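Local coordinates for DUF5638 domain-containing protein (Legionella pneumophila subsp. pneumophila, PDB 5L1A) that is of unknown function, its crystallised part being an all-helical DUF5638 domain cut from a longer protein that probably sits in a membrane, at residues 10-13 with 14-18; 32-35 with 36-40; 20-23 with 24-27. All coordinates share one frame; numbering follows the deposited sequence.

Contact 1: 10-13 with 14-18; sequences LLEK and RLQNC
Glu-12 meets both Leu-15 and Gln-16 on the next turn of helix 8-25, one through its carboxylate and the other chiefly along its stem. The backbone supplies the hydrogen bonds. Leu-15 N donates to Leu-11 O at 3.2 Å, and the same oxygen takes a weak second bond from Arg-14 N, bent to 132°. Gln-16 N reaches Glu-12 O at 3.1 Å, almost in line with the C=O bond, while the bond from Asn-17 N to Lys-13 O is weak at 3.4 Å.

Among the side chains the touching is by van der Waals contact. The stem of Glu-12 leaves anti to its backbone N (chi1 179°) and then bends at chi2, which turns the carboxylate so that OE1 comes alongside the end of Leu-15, 3.6 Å from the methyl CD1. Gln-16 crosses the glutamate at about a right angle, its OE1 lying 3.5 Å from Glu-12 CG, and its CG sits 3.4 Å from Glu-12 O.

The charged contact runs across to helix 56-77, where Arg-14 NH1 forms a salt bridge with Glu-67. On the apolar side, Leu-11 and Leu-15 both pack on Phe-50 of helix 33-51, and Leu-15 also touches Tyr-66.

Carboxylate and amide planes stand 49° apart, and Glu-12 OE2 is 3.8 Å from Gln-16 OE1. Two acceptor oxygens at that distance cannot bond to each other, so the Glu-12/Gln-16 pair adds packing rather than a hydrogen bond, and the chemistry implies an amphipathic turn held by its backbone and buried leucines.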
# COMPACT_ATOMS: atom_id res chain seq x y z
N LEU A 10 -14.02 2.18 -11.25
CA LEU A 10 -12.93 3.03 -11.71
C LEU A 10 -11.83 3.13 -10.65
O LEU A 10 -10.64 3.12 -10.98
CB LEU A 10 -13.45 4.42 -12.07
CG LEU A 10 -14.52 4.39 -13.16
CD1 LEU A 10 -15.10 5.77 -13.39
CD2 LEU A 10 -13.93 3.84 -14.45
N LEU A 11 -12.22 3.21 -9.38
CA LEU A 11 -11.23 3.21 -8.31
C LEU A 11 -10.54 1.85 -8.19
O LEU A 11 -9.37 1.79 -7.81
CB LEU A 11 -11.90 3.58 -6.99
CG LEU A 11 -11.95 5.06 -6.60
CD1 LEU A 11 -12.35 5.94 -7.77
CD2 LEU A 11 -12.91 5.25 -5.43
N GLU A 12 -11.25 0.77 -8.52
CA GLU A 12 -10.65 -0.55 -8.48
C GLU A 12 -9.52 -0.70 -9.49
O GLU A 12 -8.51 -1.36 -9.21
CB GLU A 12 -11.72 -1.62 -8.72
CG GLU A 12 -11.20 -3.05 -8.72
CD GLU A 12 -10.72 -3.50 -7.35
OE1 GLU A 12 -11.28 -3.02 -6.34
OE2 GLU A 12 -9.80 -4.33 -7.29
N LYS A 13 -9.66 -0.08 -10.67
CA LYS A 13 -8.60 -0.16 -11.67
C LYS A 13 -7.30 0.43 -11.17
O LYS A 13 -6.22 0.01 -11.59
CB LYS A 13 -9.05 0.55 -12.96
CG LYS A 13 -10.22 -0.12 -13.67
CD LYS A 13 -10.57 0.59 -14.97
CE LYS A 13 -11.61 -0.19 -15.78
NZ LYS A 13 -12.93 -0.27 -15.10
N ARG A 14 -7.37 1.41 -10.26
CA ARG A 14 -6.14 1.96 -9.68
C ARG A 14 -5.61 1.10 -8.55
O ARG A 14 -4.40 1.11 -8.29
CB ARG A 14 -6.38 3.39 -9.20
CG ARG A 14 -6.52 4.39 -10.34
CD ARG A 14 -6.17 5.79 -9.87
NE ARG A 14 -7.31 6.48 -9.28
CZ ARG A 14 -7.22 7.46 -8.39
NH1 ARG A 14 -6.03 7.86 -7.96
NH2 ARG A 14 -8.31 8.03 -7.93
N LEU A 15 -6.48 0.37 -7.86
CA LEU A 15 -6.00 -0.62 -6.89
C LEU A 15 -5.13 -1.67 -7.56
O LEU A 15 -4.10 -2.07 -7.02
CB LEU A 15 -7.18 -1.30 -6.19
CG LEU A 15 -7.66 -0.83 -4.82
CD1 LEU A 15 -8.56 -1.90 -4.23
CD2 LEU A 15 -6.50 -0.55 -3.89
N GLN A 16 -5.53 -2.12 -8.76
CA GLN A 16 -4.82 -3.19 -9.44
C GLN A 16 -3.49 -2.71 -10.01
O GLN A 16 -2.53 -3.48 -10.08
CB GLN A 16 -5.69 -3.78 -10.55
CG GLN A 16 -7.05 -4.26 -10.05
CD GLN A 16 -7.94 -4.76 -11.17
OE1 GLN A 16 -9.17 -4.76 -11.05
NE2 GLN A 16 -7.33 -5.19 -12.27
N ASN A 17 -3.41 -1.44 -10.43
CA ASN A 17 -2.12 -0.90 -10.85
C ASN A 17 -1.11 -0.92 -9.71
O ASN A 17 0.06 -1.26 -9.91
CB ASN A 17 -2.29 0.53 -11.38
CG ASN A 17 -2.93 0.57 -12.75
OD1 ASN A 17 -3.02 -0.45 -13.44
ND2 ASN A 17 -3.38 1.76 -13.16
N CYS A 18 -1.56 -0.57 -8.50
CA CYS A 18 -0.68 -0.63 -7.34
C CYS A 18 -0.23 -2.06 -7.07
O CYS A 18 0.96 -2.31 -6.81
CB CYS A 18 -1.39 -0.06 -6.11
SG CYS A 18 -1.83 1.69 -6.23

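Contact 2: 32-35 with 36-40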
# COMPACT_ATOMS: atom_id res chain seq x y z
N SER A 32 12.56 -14.65 -0.82
CA SER A 32 12.28 -15.39 0.40
C SER A 32 10.78 -15.56 0.60
O SER A 32 9.98 -14.68 0.26
CB SER A 32 12.89 -14.67 1.60
OG SER A 32 12.60 -15.34 2.81
N ILE A 33 10.40 -16.71 1.17
CA ILE A 33 8.99 -16.94 1.48
C ILE A 33 8.50 -15.91 2.48
O ILE A 33 7.36 -15.43 2.39
CB ILE A 33 8.80 -18.38 2.00
CG1 ILE A 33 8.98 -19.38 0.85
CG2 ILE A 33 7.43 -18.55 2.65
CD1 ILE A 33 8.60 -20.79 1.21
N LYS A 34 9.34 -15.55 3.45
CA LYS A 34 8.95 -14.56 4.44
C LYS A 34 8.65 -13.21 3.79
O LYS A 34 7.67 -12.55 4.16
CB LYS A 34 10.05 -14.41 5.49
CG LYS A 34 9.76 -13.36 6.54
CD LYS A 34 10.81 -13.37 7.62
CE LYS A 34 10.53 -12.33 8.68
NZ LYS A 34 11.47 -12.47 9.83
N PHE A 35 9.47 -12.80 2.83
CA PHE A 35 9.19 -11.55 2.12
C PHE A 35 7.86 -11.62 1.38
O PHE A 35 7.09 -10.65 1.38
CB PHE A 35 10.31 -11.21 1.15
CG PHE A 35 9.97 -10.05 0.25
CD1 PHE A 35 10.09 -8.75 0.71
CD2 PHE A 35 9.50 -10.26 -1.04
CE1 PHE A 35 9.76 -7.68 -0.10
CE2 PHE A 35 9.17 -9.20 -1.85
CZ PHE A 35 9.30 -7.91 -1.38
N LEU A 36 7.58 -12.76 0.74
CA LEU A 36 6.31 -12.91 0.03
C LEU A 36 5.12 -12.88 0.97
O LEU A 36 4.03 -12.47 0.58
CB LEU A 36 6.32 -14.20 -0.79
CG LEU A 36 7.27 -14.25 -2.00
CD1 LEU A 36 7.13 -15.57 -2.73
CD2 LEU A 36 7.01 -13.08 -2.94
N GLN A 37 5.31 -13.33 2.22
CA GLN A 37 4.23 -13.21 3.19
C GLN A 37 4.03 -11.76 3.62
O GLN A 37 2.89 -11.32 3.83
CB GLN A 37 4.50 -14.10 4.41
CG GLN A 37 4.50 -15.58 4.10
CD GLN A 37 3.15 -16.09 3.62
OE1 GLN A 37 2.10 -15.68 4.13
NE2 GLN A 37 3.17 -16.99 2.65
N GLN A 38 5.12 -11.01 3.76
CA GLN A 38 5.00 -9.59 4.08
C GLN A 38 4.44 -8.81 2.90
O GLN A 38 3.63 -7.90 3.09
CB GLN A 38 6.36 -9.04 4.50
CG GLN A 38 6.93 -9.72 5.74
CD GLN A 38 8.36 -9.31 6.03
OE1 GLN A 38 9.11 -8.97 5.13
NE2 GLN A 38 8.74 -9.35 7.31
N LEU A 39 4.85 -9.16 1.68
CA LEU A 39 4.29 -8.53 0.49
C LEU A 39 2.79 -8.79 0.38
O LEU A 39 2.01 -7.87 0.11
CB LEU A 39 5.01 -9.04 -0.76
CG LEU A 39 4.47 -8.55 -2.10
CD1 LEU A 39 4.59 -7.04 -2.20
CD2 LEU A 39 5.19 -9.23 -3.25
N ASN A 40 2.37 -10.04 0.59
CA ASN A 40 0.95 -10.37 0.55
C ASN A 40 0.18 -9.70 1.68
O ASN A 40 -0.99 -9.35 1.51
CB ASN A 40 0.74 -11.88 0.61
CG ASN A 40 1.02 -12.56 -0.71
OD1 ASN A 40 0.15 -12.64 -1.57
ND2 ASN A 40 2.24 -13.05 -0.88
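Phe-35 O receives the N-H of Leu-39 at 2.7 Å, the shortest of four i to i+4 backbone bonds that join 32-35 to 36-40 and nearly collinear with its C=O. The other three are also well formed: Leu-36 N to Ser-32 O at 3.1 Å, Gln-37 N to Ile-33 O, and Gln-38 N to Lys-34 O at 3.0 Å. Each of these three donors is tilted by about 20° from its carbonyl plane.

Ahead of them stands the N-cap. Ser-32 has OG anti to its own N (chi1 178°), from where it accepts a weak capping bond from Lys-34 N at 3.3 Å, bent to 137°; a first-turn N-H thus has a side-chain partner in place of the missing preceding turn. Leu-36 O accepts from Asn-40 N.

The Lys-34 chain, extended throughout, crosses Gln-38 on a slant, and the contact there is methylene to amide, CE to NE2 at 3.7 Å. Gln-38 CG also lies 3.3 Å from Lys-34 O. On the buried side, Leu-39 CB stands over one face of the Phe-35 ring, 4.3 Å above it and displaced toward the rim.

Phe-35 and Gln-38 rest on Val-109, and Leu-39 on Phe-106, of helix 97-110, while the Phe-35 ring meets Phe-26 edge-to-face; this first part of helix 33-51 therefore packs both on helix 97-110 and on the residues that close helix 8-25.

Contact 3: 20-23 with 24-27; sequences TQLN and QFFN
Gln-24 and Thr-20 extend alongside each other in the same direction, with Thr-20 CG2 at 3.9 Å from Gln-24 NE2. On the backbone, Gln-24 N donates to Thr-20 O at 3.0 Å, and the CG of Gln-24 also lies against that oxygen. The hydroxyl of Thr-20 is engaged elsewhere, in a hydrogen bond with Gln-16 O one turn back.

Phe-25 follows, and its ring takes the side chain of Gln-21 on one face. Gln-21 starts anti to its N (chi1 -175°) and bends at chi2, which brings both its CG and its amide over that face. The CG makes a CH-pi contact, 4.1 Å from the ring centroid and 29° off the normal. NE2 comes over the same ring to within 3.2 Å of Phe-25 CE1, with amide and ring planes 33° apart, so the two flat groups are inclined rather than stacked. Phe-25 N also bonds to Gln-21 O at 3.0 Å. Phe-25 further touches Ser-74, while Gln-21 touches Ile-70, both on helix 56-77.

This is the C-terminal end of helix 8-25 within an all-helical domain, and Phe-26 is where the chain leaves helical angles. Its N still makes a weak i to i+4 bond to Leu-22 O. Its ring lies beside Leu-22, whose CD2 approaches in the ring plane at the edge, 3.9 Å from CE2; Phe-25 CB sits over one face. Leu-22 itself is buried against Leu-39 and Ile-42 of helix 33-51.

Asn-27 CB lies 3.2 Å from Asn-23 O. The Asn-23 side chain looks elsewhere, its OD1 accepting a hydrogen bond from Lys-43 NZ.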
# COMPACT_ATOMS: atom_id res chain seq x y z
N THR A 20 -0.05 -4.51 -9.25
CA THR A 20 0.84 -4.89 -10.33
C THR A 20 2.20 -4.22 -10.19
O THR A 20 3.24 -4.84 -10.43
CB THR A 20 0.21 -4.54 -11.68
OG1 THR A 20 -1.06 -5.18 -11.79
CG2 THR A 20 1.11 -4.97 -12.83
N GLN A 21 2.20 -2.94 -9.80
CA GLN A 21 3.46 -2.23 -9.61
C GLN A 21 4.30 -2.85 -8.51
O GLN A 21 5.54 -2.88 -8.61
CB GLN A 21 3.19 -0.76 -9.31
CG GLN A 21 4.43 0.09 -9.21
CD GLN A 21 5.21 0.12 -10.51
OE1 GLN A 21 4.82 0.80 -11.46
NE2 GLN A 21 6.30 -0.63 -10.57
N LEU A 22 3.67 -3.36 -7.45
CA LEU A 22 4.41 -4.04 -6.40
C LEU A 22 5.06 -5.31 -6.93
O LEU A 22 6.23 -5.58 -6.64
CB LEU A 22 3.49 -4.36 -5.22
CG LEU A 22 3.57 -3.42 -4.01
CD1 LEU A 22 2.66 -3.91 -2.90
CD2 LEU A 22 5.00 -3.26 -3.52
N ASN A 23 4.32 -6.11 -7.71
CA ASN A 23 4.89 -7.33 -8.27
C ASN A 23 6.08 -7.01 -9.17
O ASN A 23 7.10 -7.69 -9.12
CB ASN A 23 3.83 -8.10 -9.06
CG ASN A 23 2.69 -8.58 -8.18
OD1 ASN A 23 2.77 -8.55 -6.95
ND2 ASN A 23 1.61 -9.03 -8.81
N GLN A 24 5.96 -5.97 -10.00
CA GLN A 24 7.03 -5.64 -10.94
C GLN A 24 8.27 -5.12 -10.22
O GLN A 24 9.38 -5.28 -10.73
CB GLN A 24 6.53 -4.62 -11.97
CG GLN A 24 5.46 -5.17 -12.90
CD GLN A 24 4.94 -4.12 -13.86
OE1 GLN A 24 5.07 -2.92 -13.62
NE2 GLN A 24 4.36 -4.57 -14.97
N PHE A 25 8.09 -4.49 -9.05
CA PHE A 25 9.24 -4.12 -8.23
C PHE A 25 10.09 -5.34 -7.90
O PHE A 25 11.31 -5.34 -8.08
CB PHE A 25 8.78 -3.44 -6.94
CG PHE A 25 8.35 -2.00 -7.12
CD1 PHE A 25 8.83 -1.24 -8.17
CD2 PHE A 25 7.47 -1.42 -6.22
CE1 PHE A 25 8.44 0.08 -8.33
CE2 PHE A 25 7.07 -0.10 -6.37
CZ PHE A 25 7.56 0.65 -7.43
N PHE A 26 9.45 -6.40 -7.40
CA PHE A 26 10.12 -7.61 -6.94
C PHE A 26 9.80 -8.73 -7.92
O PHE A 26 8.95 -9.58 -7.67
CB PHE A 26 9.68 -7.95 -5.53
CG PHE A 26 9.65 -6.77 -4.60
CD1 PHE A 26 10.81 -6.29 -4.01
CD2 PHE A 26 8.46 -6.12 -4.33
CE1 PHE A 26 10.78 -5.21 -3.17
CE2 PHE A 26 8.42 -5.03 -3.48
CZ PHE A 26 9.59 -4.57 -2.90
N ASN A 27 10.50 -8.72 -9.05
CA ASN A 27 10.19 -9.63 -10.15
C ASN A 27 11.46 -10.11 -10.84
O ASN A 27 11.86 -11.26 -10.68
CB ASN A 27 9.26 -8.94 -11.15
CG ASN A 27 9.05 -9.76 -12.40
OD1 ASN A 27 9.43 -9.35 -13.49
ND2 ASN A 27 8.43 -10.92 -12.25

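Along the chain the order is contact 1, contact 3, contact 2. Contacts 1 and 3 share helix 8-25, with centres about 15 Å apart, and adjoin in sequence without other touching. Contact 2 opens helix 33-51, next in the chain. Its centre lies about 13 Å from that of contact 3, and the two touch, Phe-35 CZ meeting Phe-26 CD1 at 3.4 Å and Leu-39 CD1 meeting Leu-22 CD1 at 3.7 Å. Contacts 1 and 2 stay separate, about 22 Å between centres and 8 Å between nearest atoms. The start of one helix thus packs on the end of the preceding one inside a single DUF5638 domain.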